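Local coordinates for 6-phosphogluconolactonase (Thermotoga maritima, PDB 1VL1), which hydrolyses 6-phosphogluconolactone to 6-phosphogluconate in the oxidative stage of the pentose phosphate pathway, at residues K15-Y25 with E224-K232; D148-L157 with T213-R221. All coordinates share one frame; numbering follows the deposited sequence.

Interaction 1: K15-Y25 with E224-K232; sequences KTVIYLLEDGY and EKTVWFVGK
The carbonyl oxygen of Lys-15 is gripped twice: it accepts from Thr-226 N at 3.1 Å, and from a water, 3.2 Å from Lys-15 O, that also bonds Thr-226 OG1. That hydroxyl has Gly-222 N as a further partner. Strands 16-21 and 225-231 run parallel from here, and Val-17, Tyr-19 and Leu-21 each donate and accept through their backbones.

Farther on, Tyr-25 OH donates to Phe-229 O over 2.8 Å, approaching from above the carbonyl plane. CG lies anti to the backbone N (chi1 180°), which lays the ring against the backbone of residues 229-231. There CE1 comes within 3.5 Å of Gly-231 N, and a side chain at Gly-231 would collide with the ring. With a phenylalanine in place of Tyr-25, the Phe-229 carbonyl would probably be left without its hydroxyl mate and the ring less firmly fixed against Gly-231.

On one face the rings of Tyr-19 and Phe-229 lie side by side with planes 11° apart, but are slid so far that they barely overlap; Tyr-19 CD2 is 3.6 Å from Phe-229 CE1. Val-227 CG1 touches both rings, at the edge of Tyr-19 (3.7 Å from CE2) and over the rim of one face of Phe-229. On the other face Thr-16 CG2 meets the indole edge at Trp-228 CD1 (3.8 Å), Ile-18 lies alongside Trp-228, and Leu-20 CD2 rests 3.9 Å from Val-230 CB.

Strand 225-231 is flanked by 16-21 and 192-198 in a layered alpha/beta fold. Helix 25-43 covers the Tyr-19 and Phe-229 face, while helix 200-210 covers Trp-228 and Val-230.

Interaction 2: D148-L157 with T213-R221; sequences DGHVASIFDL and TPLPAYFVR
The DGHVAS loop that follows strand 140-143 is tied to the 3-10 turn 216-219 by one backbone bond, Ala-217 N to Gly-149 O at 3.1 Å. At the positive phi of Gly-149 (91°) a CB would press on the carbonyl O of Asp-148; separately, it would clash with Leu-215 CD1.

Pro-216 carries most of the contact: its CD lies 3.5 Å from Gly-149 O and its CB 3.4 Å from Ile-154 O, so the ring rests against two loop carbonyls. Val-151 places CG1 between its own backbone N and carbonyl carbon (chi1 62°), and from there the methyl touches Pro-216 CB and, at 3.9 Å, Val-220 CG2. Farther along, Leu-157 crosses Phe-219 at about a right angle, its CD2 3.7 Å from CE2 of the ring, and also packs on the Pro-214 carbonyl.

Within the loop, Asp-148 OD1 is gripped twice. His-150 ND1 meets its syn lone pair at 2.7 Å, the oxygen lying close to the imidazole plane, and His-150 N comes from above the carboxylate, closing an Asx turn. Phe-155 CE1 sits over the centre of the imidazole, and NE2 bonds to citric acid, probably from the crystallisation liquor.

The interface is thus mostly carbon contacts of proline, aliphatic and Phe-219 groups, several against carbonyl oxygens, around a single backbone hydrogen bond. The polar ends of Asp-148 and His-150 are engaged away from it: the ND1 bond, with Phe-155 over the ring, probably fixes the rotation of the imidazole and so the direction of NE2, while the bond to His-150 N holds the carboxylate.

In the fold
The two contacts lie about 18 Å apart, centre to centre, and share a continuous piece of chain: segment 213-221 of interaction 2 leads within a few residues into strand 225-231 of interaction 1. They touch at this junction, with Thr-226 OG1 3.3 Å from Arg-221 CA and Trp-228 CH2 4.2 Å from Ala-217 CB. Phe-195 of strand 192-198 joins them further, stacking on Trp-228 while Val-151 and Ala-217 pack against it. Interaction 2 lies beside what may be the substrate pocket, with the His-150 side chain about 3 Å from the citric acid at the nearest atoms, whereas interaction 1 forms an edge of the sheet, pairing the first and last strands of the modelled chain.

Interaction 1: K15-Y25 with E224-K232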
loop_
_atom_site.group_PDB
_atom_site.type_symbol
_atom_site.label_atom_id
_atom_site.label_comp_id
_atom_site.label_asym_id
_atom_site.label_seq_id
_atom_site.Cartn_x
_atom_site.Cartn_y
_atom_site.Cartn_z
ATOM N N LYS A 15 -6.318 2.928 17.930
ATOM C CA LYS A 15 -7.444 1.974 17.872
ATOM C C LYS A 15 -7.599 1.464 16.429
ATOM O O LYS A 15 -6.875 1.888 15.514
ATOM C CB LYS A 15 -8.720 2.655 18.350
ATOM C CG LYS A 15 -9.146 3.865 17.483
ATOM C CD LYS A 15 -9.703 5.033 18.289
ATOM C CE LYS A 15 -10.525 5.994 17.387
ATOM N NZ LYS A 15 -10.530 7.450 17.823
ATOM N N THR A 16 -8.520 0.521 16.257
ATOM C CA THR A 16 -8.858 -0.015 14.947
ATOM C C THR A 16 -10.333 0.283 14.708
ATOM O O THR A 16 -11.145 0.120 15.624
ATOM C CB THR A 16 -8.604 -1.540 14.932
ATOM O OG1 THR A 16 -7.191 -1.792 15.080
ATOM C CG2 THR A 16 -8.964 -2.164 13.599
ATOM N N VAL A 17 -10.663 0.687 13.485
ATOM C CA VAL A 17 -12.047 0.891 13.054
ATOM C C VAL A 17 -12.289 -0.000 11.837
ATOM O O VAL A 17 -11.427 -0.103 10.985
ATOM C CB VAL A 17 -12.334 2.387 12.791
ATOM C CG1 VAL A 17 -13.750 2.596 12.402
ATOM C CG2 VAL A 17 -11.987 3.210 14.033
ATOM N N ILE A 18 -13.422 -0.725 11.829
ATOM C CA ILE A 18 -13.840 -1.546 10.704
ATOM C C ILE A 18 -15.207 -1.057 10.200
ATOM O O ILE A 18 -16.145 -0.965 10.949
ATOM C CB ILE A 18 -13.978 -3.052 11.118
ATOM C CG1 ILE A 18 -12.634 -3.617 11.572
ATOM C CG2 ILE A 18 -14.507 -3.835 9.959
ATOM C CD1 ILE A 18 -12.734 -4.741 12.487
ATOM N N TYR A 19 -15.248 -0.702 8.905
ATOM C CA TYR A 19 -16.470 -0.338 8.207
ATOM C C TYR A 19 -16.907 -1.527 7.398
ATOM O O TYR A 19 -16.107 -1.990 6.586
ATOM C CB TYR A 19 -16.198 0.812 7.245
ATOM C CG TYR A 19 -15.913 2.132 7.929
ATOM C CD1 TYR A 19 -16.925 3.002 8.262
ATOM C CD2 TYR A 19 -14.621 2.521 8.190
ATOM C CE1 TYR A 19 -16.652 4.179 8.884
ATOM C CE2 TYR A 19 -14.348 3.691 8.812
ATOM C CZ TYR A 19 -15.339 4.527 9.132
ATOM O OH TYR A 19 -15.023 5.728 9.723
ATOM N N LEU A 20 -18.142 -1.968 7.584
ATOM C CA LEU A 20 -18.738 -3.066 6.842
ATOM C C LEU A 20 -19.731 -2.443 5.876
ATOM O O LEU A 20 -20.722 -1.848 6.300
ATOM C CB LEU A 20 -19.475 -4.042 7.728
ATOM C CG LEU A 20 -18.733 -4.739 8.856
ATOM C CD1 LEU A 20 -19.676 -5.655 9.553
ATOM C CD2 LEU A 20 -17.577 -5.501 8.294
ATOM N N LEU A 21 -19.455 -2.611 4.586
ATOM C CA LEU A 21 -20.173 -1.959 3.505
ATOM C C LEU A 21 -20.862 -3.004 2.615
ATOM O O LEU A 21 -20.276 -4.024 2.268
ATOM C CB LEU A 21 -19.194 -1.172 2.651
ATOM C CG LEU A 21 -18.373 -0.151 3.436
ATOM C CD1 LEU A 21 -16.987 0.087 2.886
ATOM C CD2 LEU A 21 -19.193 1.123 3.493
ATOM N N GLU A 22 -22.073 -2.680 2.227
ATOM C CA GLU A 22 -22.965 -3.565 1.476
ATOM C C GLU A 22 -23.161 -3.081 0.038
ATOM O O GLU A 22 -23.623 -3.845 -0.831
ATOM C CB GLU A 22 -24.335 -3.542 2.126
ATOM C CG GLU A 22 -24.446 -4.165 3.514
ATOM C CD GLU A 22 -24.499 -5.685 3.474
ATOM O OE1 GLU A 22 -24.681 -6.262 2.369
ATOM O OE2 GLU A 22 -24.360 -6.308 4.553
ATOM N N ASP A 23 -22.884 -1.799 -0.181
ATOM C CA ASP A 23 -23.228 -1.111 -1.398
ATOM C C ASP A 23 -22.407 0.174 -1.488
ATOM O O ASP A 23 -22.061 0.758 -0.473
ATOM C CB ASP A 23 -24.693 -0.766 -1.351
ATOM C CG ASP A 23 -25.268 -0.657 -2.680
ATOM O OD1 ASP A 23 -25.736 -1.679 -3.213
ATOM O OD2 ASP A 23 -25.277 0.420 -3.277
ATOM N N GLY A 24 -22.067 0.609 -2.692
ATOM C CA GLY A 24 -21.270 1.820 -2.877
ATOM C C GLY A 24 -19.862 1.770 -2.294
ATOM O O GLY A 24 -19.340 2.793 -1.835
ATOM N N TYR A 25 -19.213 0.612 -2.398
ATOM C CA TYR A 25 -17.924 0.397 -1.732
ATOM C C TYR A 25 -16.900 1.419 -2.199
ATOM O O TYR A 25 -16.302 2.145 -1.400
ATOM C CB TYR A 25 -17.430 -1.018 -2.002
ATOM C CG TYR A 25 -16.115 -1.289 -1.351
ATOM C CD1 TYR A 25 -16.060 -1.688 -0.019
ATOM C CD2 TYR A 25 -14.921 -1.119 -2.053
ATOM C CE1 TYR A 25 -14.816 -1.906 0.615
ATOM C CE2 TYR A 25 -13.679 -1.317 -1.459
ATOM C CZ TYR A 25 -13.625 -1.737 -0.104
ATOM O OH TYR A 25 -12.370 -1.934 0.457
ATOM N N GLU A 224 -1.559 6.205 14.576
ATOM C CA GLU A 224 -2.734 6.906 15.065
ATOM C C GLU A 224 -3.964 6.014 14.967
ATOM O O GLU A 224 -4.759 5.914 15.903
ATOM C CB GLU A 224 -2.946 8.199 14.288
ATOM C CG GLU A 224 -1.936 9.282 14.619
ATOM C CD GLU A 224 -2.021 9.695 16.066
ATOM O OE1 GLU A 224 -3.155 9.977 16.538
ATOM O OE2 GLU A 224 -0.965 9.719 16.746
ATOM N N LYS A 225 -4.104 5.363 13.828
ATOM C CA LYS A 225 -5.294 4.559 13.542
ATOM C C LYS A 225 -5.096 3.523 12.459
ATOM O O LYS A 225 -4.367 3.750 11.524
ATOM C CB LYS A 225 -6.425 5.481 13.105
ATOM C CG LYS A 225 -7.787 4.943 13.415
ATOM C CD LYS A 225 -8.917 5.955 13.089
ATOM C CE LYS A 225 -8.813 7.159 13.941
ATOM N NZ LYS A 225 -10.137 7.870 14.110
ATOM N N THR A 226 -5.778 2.380 12.607
ATOM C CA THR A 226 -5.902 1.386 11.565
ATOM C C THR A 226 -7.383 1.263 11.221
ATOM O O THR A 226 -8.239 1.182 12.098
ATOM C CB THR A 226 -5.384 0.042 12.036
ATOM O OG1 THR A 226 -4.030 0.189 12.493
ATOM C CG2 THR A 226 -5.332 -0.924 10.959
ATOM N N VAL A 227 -7.669 1.326 9.938
ATOM C CA VAL A 227 -9.035 1.284 9.433
ATOM C C VAL A 227 -9.188 0.229 8.375
ATOM O O VAL A 227 -8.411 0.187 7.420
ATOM C CB VAL A 227 -9.398 2.629 8.791
ATOM C CG1 VAL A 227 -10.846 2.548 8.268
ATOM C CG2 VAL A 227 -9.239 3.819 9.796
ATOM N N TRP A 228 -10.207 -0.622 8.504
ATOM C CA TRP A 228 -10.538 -1.597 7.482
ATOM C C TRP A 228 -11.838 -1.128 6.780
ATOM O O TRP A 228 -12.816 -0.785 7.419
ATOM C CB TRP A 228 -10.784 -2.970 8.093
ATOM C CG TRP A 228 -9.546 -3.580 8.725
ATOM C CD1 TRP A 228 -8.979 -3.198 9.903
ATOM C CD2 TRP A 228 -8.759 -4.654 8.230
ATOM N NE1 TRP A 228 -7.883 -3.961 10.175
ATOM C CE2 TRP A 228 -7.692 -4.840 9.136
ATOM C CE3 TRP A 228 -8.820 -5.455 7.109
ATOM C CZ2 TRP A 228 -6.752 -5.838 8.982
ATOM C CZ3 TRP A 228 -7.869 -6.450 6.958
ATOM C CH2 TRP A 228 -6.838 -6.609 7.878
ATOM N N PHE A 229 -11.822 -1.166 5.448
ATOM C CA PHE A 229 -13.026 -0.946 4.666
ATOM C C PHE A 229 -13.347 -2.302 4.049
ATOM O O PHE A 229 -12.619 -2.776 3.157
ATOM C CB PHE A 229 -12.771 0.109 3.583
ATOM C CG PHE A 229 -12.483 1.462 4.108
ATOM C CD1 PHE A 229 -13.490 2.251 4.548
ATOM C CD2 PHE A 229 -11.174 1.969 4.144
ATOM C CE1 PHE A 229 -13.234 3.518 5.070
ATOM C CE2 PHE A 229 -10.919 3.255 4.658
ATOM C CZ PHE A 229 -11.933 4.024 5.085
ATOM N N VAL A 230 -14.411 -2.925 4.528
ATOM C CA VAL A 230 -14.748 -4.297 4.188
ATOM C C VAL A 230 -16.027 -4.363 3.377
ATOM O O VAL A 230 -17.096 -3.941 3.850
ATOM C CB VAL A 230 -14.942 -5.107 5.443
ATOM C CG1 VAL A 230 -15.221 -6.594 5.093
ATOM C CG2 VAL A 230 -13.723 -4.937 6.353
ATOM N N GLY A 231 -15.900 -4.851 2.141
ATOM C CA GLY A 231 -17.037 -5.004 1.234
ATOM C C GLY A 231 -17.542 -6.443 1.197
ATOM O O GLY A 231 -16.781 -7.368 1.414
ATOM N N LYS A 232 -18.835 -6.594 0.905
ATOM C CA LYS A 232 -19.547 -7.889 0.720
ATOM C C LYS A 232 -20.291 -8.405 1.973
ATOM O O LYS A 232 -20.793 -7.627 2.822
ATOM C CB LYS A 232 -18.623 -8.994 0.179
ATOM C CG LYS A 232 -18.499 -9.084 -1.347
ATOM C CD LYS A 232 -17.792 -7.905 -1.983
ATOM C CE LYS A 232 -17.333 -8.283 -3.408
ATOM N NZ LYS A 232 -16.411 -7.282 -4.079
HETATM O O HOH W 1 -3.702 1.511 15.005
#

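Interaction 2: D148-L157 with T213-R221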
loop_
_atom_site.group_PDB
_atom_site.type_symbol
_atom_site.label_atom_id
_atom_site.label_comp_id
_atom_site.label_asym_id
_atom_site.label_seq_id
_atom_site.Cartn_x
_atom_site.Cartn_y
_atom_site.Cartn_z
ATOM N N ASP A 148 -4.954 -15.154 1.824
ATOM C CA ASP A 148 -4.099 -15.830 2.809
ATOM C C ASP A 148 -3.672 -14.960 4.003
ATOM O O ASP A 148 -2.981 -15.443 4.914
ATOM C CB ASP A 148 -2.857 -16.401 2.126
ATOM C CG ASP A 148 -2.062 -15.356 1.367
ATOM O OD1 ASP A 148 -2.407 -14.144 1.357
ATOM O OD2 ASP A 148 -1.058 -15.691 0.680
ATOM N N GLY A 149 -4.106 -13.693 4.051
ATOM C CA GLY A 149 -3.716 -12.847 5.113
ATOM C C GLY A 149 -2.453 -12.042 4.858
ATOM O O GLY A 149 -2.056 -11.260 5.709
ATOM N N HIS A 150 -1.850 -12.174 3.658
ATOM C CA HIS A 150 -0.631 -11.471 3.372
ATOM C C HIS A 150 -0.893 -9.961 3.136
ATOM O O HIS A 150 -2.015 -9.545 2.817
ATOM C CB HIS A 150 0.132 -12.147 2.202
ATOM C CG HIS A 150 -0.213 -11.624 0.847
ATOM N ND1 HIS A 150 -1.140 -12.231 0.026
ATOM C CD2 HIS A 150 0.275 -10.566 0.152
ATOM C CE1 HIS A 150 -1.222 -11.553 -1.113
ATOM N NE2 HIS A 150 -0.363 -10.549 -1.072
ATOM N N VAL A 151 0.111 -9.139 3.382
ATOM C CA VAL A 151 0.034 -7.700 3.174
ATOM C C VAL A 151 1.283 -7.231 2.447
ATOM O O VAL A 151 2.351 -7.812 2.614
ATOM C CB VAL A 151 -0.108 -7.032 4.539
ATOM C CG1 VAL A 151 1.108 -7.313 5.429
ATOM C CG2 VAL A 151 -0.402 -5.550 4.405
ATOM N N ALA A 152 1.151 -6.254 1.551
ATOM C CA ALA A 152 2.262 -5.840 0.735
ATOM C C ALA A 152 2.751 -7.104 -0.005
ATOM O O ALA A 152 1.906 -7.822 -0.538
ATOM C CB ALA A 152 3.354 -5.096 1.546
ATOM N N SER A 153 4.039 -7.399 0.012
ATOM C CA SER A 153 4.534 -8.728 -0.412
ATOM C C SER A 153 5.184 -9.442 0.784
ATOM O O SER A 153 6.194 -10.167 0.645
ATOM C CB SER A 153 5.468 -8.652 -1.613
ATOM O OG SER A 153 4.797 -8.561 -2.877
ATOM N N ILE A 154 4.613 -9.204 1.961
ATOM C CA ILE A 154 4.996 -9.943 3.161
ATOM C C ILE A 154 4.086 -11.193 3.291
ATOM O O ILE A 154 2.895 -11.077 3.643
ATOM C CB ILE A 154 4.875 -9.090 4.403
ATOM C CG1 ILE A 154 5.673 -7.784 4.284
ATOM C CG2 ILE A 154 5.262 -9.936 5.604
ATOM C CD1 ILE A 154 5.302 -6.715 5.243
ATOM N N PHE A 155 4.652 -12.350 2.996
ATOM C CA PHE A 155 3.962 -13.634 3.024
ATOM C C PHE A 155 4.349 -14.434 4.260
ATOM O O PHE A 155 3.584 -15.285 4.700
ATOM C CB PHE A 155 4.285 -14.458 1.772
ATOM C CG PHE A 155 3.648 -13.899 0.508
ATOM C CD1 PHE A 155 2.389 -14.249 0.130
ATOM C CD2 PHE A 155 4.299 -12.971 -0.240
ATOM C CE1 PHE A 155 1.811 -13.695 -0.996
ATOM C CE2 PHE A 155 3.710 -12.390 -1.339
ATOM C CZ PHE A 155 2.483 -12.737 -1.711
ATOM N N ASP A 156 5.528 -14.144 4.794
ATOM C CA ASP A 156 6.171 -14.813 5.926
ATOM C C ASP A 156 6.531 -13.782 7.005
ATOM O O ASP A 156 6.952 -12.672 6.706
ATOM C CB ASP A 156 7.449 -15.541 5.469
ATOM C CG ASP A 156 7.130 -16.753 4.672
ATOM O OD1 ASP A 156 6.580 -17.692 5.264
ATOM O OD2 ASP A 156 7.314 -16.832 3.458
ATOM N N LEU A 157 6.439 -14.165 8.271
ATOM C CA LEU A 157 6.767 -13.204 9.313
ATOM C C LEU A 157 8.238 -12.773 9.303
ATOM O O LEU A 157 8.534 -11.605 9.573
ATOM C CB LEU A 157 6.332 -13.706 10.709
ATOM C CG LEU A 157 4.846 -14.095 10.803
ATOM C CD1 LEU A 157 4.554 -14.439 12.233
ATOM C CD2 LEU A 157 3.943 -12.998 10.322
ATOM N N THR A 213 -4.847 -14.179 15.419
ATOM C CA THR A 213 -4.095 -15.064 14.545
ATOM C C THR A 213 -3.013 -14.231 13.866
ATOM O O THR A 213 -3.323 -13.194 13.268
ATOM C CB THR A 213 -5.038 -15.688 13.502
ATOM O OG1 THR A 213 -6.085 -16.398 14.150
ATOM C CG2 THR A 213 -4.309 -16.697 12.621
ATOM N N PRO A 214 -1.742 -14.660 13.949
ATOM C CA PRO A 214 -0.609 -13.865 13.490
ATOM C C PRO A 214 -0.385 -13.917 11.963
ATOM O O PRO A 214 0.725 -14.142 11.487
ATOM C CB PRO A 214 0.580 -14.478 14.295
ATOM C CG PRO A 214 0.207 -15.866 14.435
ATOM C CD PRO A 214 -1.314 -15.882 14.649
ATOM N N LEU A 215 -1.430 -13.695 11.189
ATOM C CA LEU A 215 -1.280 -13.497 9.743
ATOM C C LEU A 215 -0.482 -12.220 9.546
ATOM O O LEU A 215 -0.494 -11.355 10.433
ATOM C CB LEU A 215 -2.656 -13.310 9.084
ATOM C CG LEU A 215 -3.666 -14.402 9.294
ATOM C CD1 LEU A 215 -5.023 -14.054 8.660
ATOM C CD2 LEU A 215 -3.182 -15.697 8.804
ATOM N N PRO A 216 0.228 -12.083 8.419
ATOM C CA PRO A 216 1.029 -10.855 8.221
ATOM C C PRO A 216 0.262 -9.543 8.506
ATOM O O PRO A 216 0.816 -8.633 9.122
ATOM C CB PRO A 216 1.487 -10.962 6.773
ATOM C CG PRO A 216 1.697 -12.475 6.644
ATOM C CD PRO A 216 0.464 -13.053 7.315
ATOM N N ALA A 217 -0.958 -9.443 7.982
ATOM C CA ALA A 217 -1.739 -8.236 8.155
ATOM C C ALA A 217 -1.991 -7.879 9.591
ATOM O O ALA A 217 -2.292 -6.702 9.911
ATOM C CB ALA A 217 -3.011 -8.311 7.404
ATOM N N TYR A 218 -1.998 -8.874 10.468
ATOM C CA TYR A 218 -2.181 -8.641 11.924
ATOM C C TYR A 218 -1.155 -7.669 12.468
ATOM O O TYR A 218 -1.461 -6.935 13.384
ATOM C CB TYR A 218 -2.033 -9.947 12.712
ATOM C CG TYR A 218 -2.147 -9.821 14.196
ATOM C CD1 TYR A 218 -3.379 -9.642 14.811
ATOM C CD2 TYR A 218 -1.001 -9.889 15.001
ATOM C CE1 TYR A 218 -3.467 -9.541 16.195
ATOM C CE2 TYR A 218 -1.080 -9.845 16.356
ATOM C CZ TYR A 218 -2.316 -9.619 16.951
ATOM O OH TYR A 218 -2.431 -9.562 18.326
ATOM N N PHE A 219 0.037 -7.628 11.874
ATOM C CA PHE A 219 1.143 -6.825 12.467
ATOM C C PHE A 219 1.288 -5.433 11.941
ATOM O O PHE A 219 2.163 -4.696 12.421
ATOM C CB PHE A 219 2.472 -7.578 12.341
ATOM C CG PHE A 219 2.478 -8.892 13.060
ATOM C CD1 PHE A 219 2.682 -8.962 14.437
ATOM C CD2 PHE A 219 2.219 -10.047 12.373
ATOM C CE1 PHE A 219 2.631 -10.154 15.103
ATOM C CE2 PHE A 219 2.165 -11.275 13.061
ATOM C CZ PHE A 219 2.399 -11.322 14.412
ATOM N N VAL A 220 0.443 -5.035 10.995
ATOM C CA VAL A 220 0.564 -3.732 10.356
ATOM C C VAL A 220 -0.519 -2.832 10.941
ATOM O O VAL A 220 -1.732 -3.077 10.797
ATOM C CB VAL A 220 0.455 -3.772 8.805
ATOM C CG1 VAL A 220 0.600 -2.389 8.255
ATOM C CG2 VAL A 220 1.539 -4.577 8.241
ATOM N N ARG A 221 -0.070 -1.805 11.646
ATOM C CA ARG A 221 -0.948 -0.882 12.348
ATOM C C ARG A 221 -0.506 0.532 12.151
ATOM O O ARG A 221 0.707 0.820 12.150
ATOM C CB ARG A 221 -0.944 -1.177 13.825
ATOM C CG ARG A 221 -1.295 -2.582 14.210
ATOM C CD ARG A 221 -2.742 -2.974 13.996
ATOM N NE ARG A 221 -2.897 -4.416 14.307
ATOM C CZ ARG A 221 -3.252 -4.943 15.458
ATOM N NH1 ARG A 221 -3.534 -4.167 16.510
ATOM N NH2 ARG A 221 -3.313 -6.276 15.570
#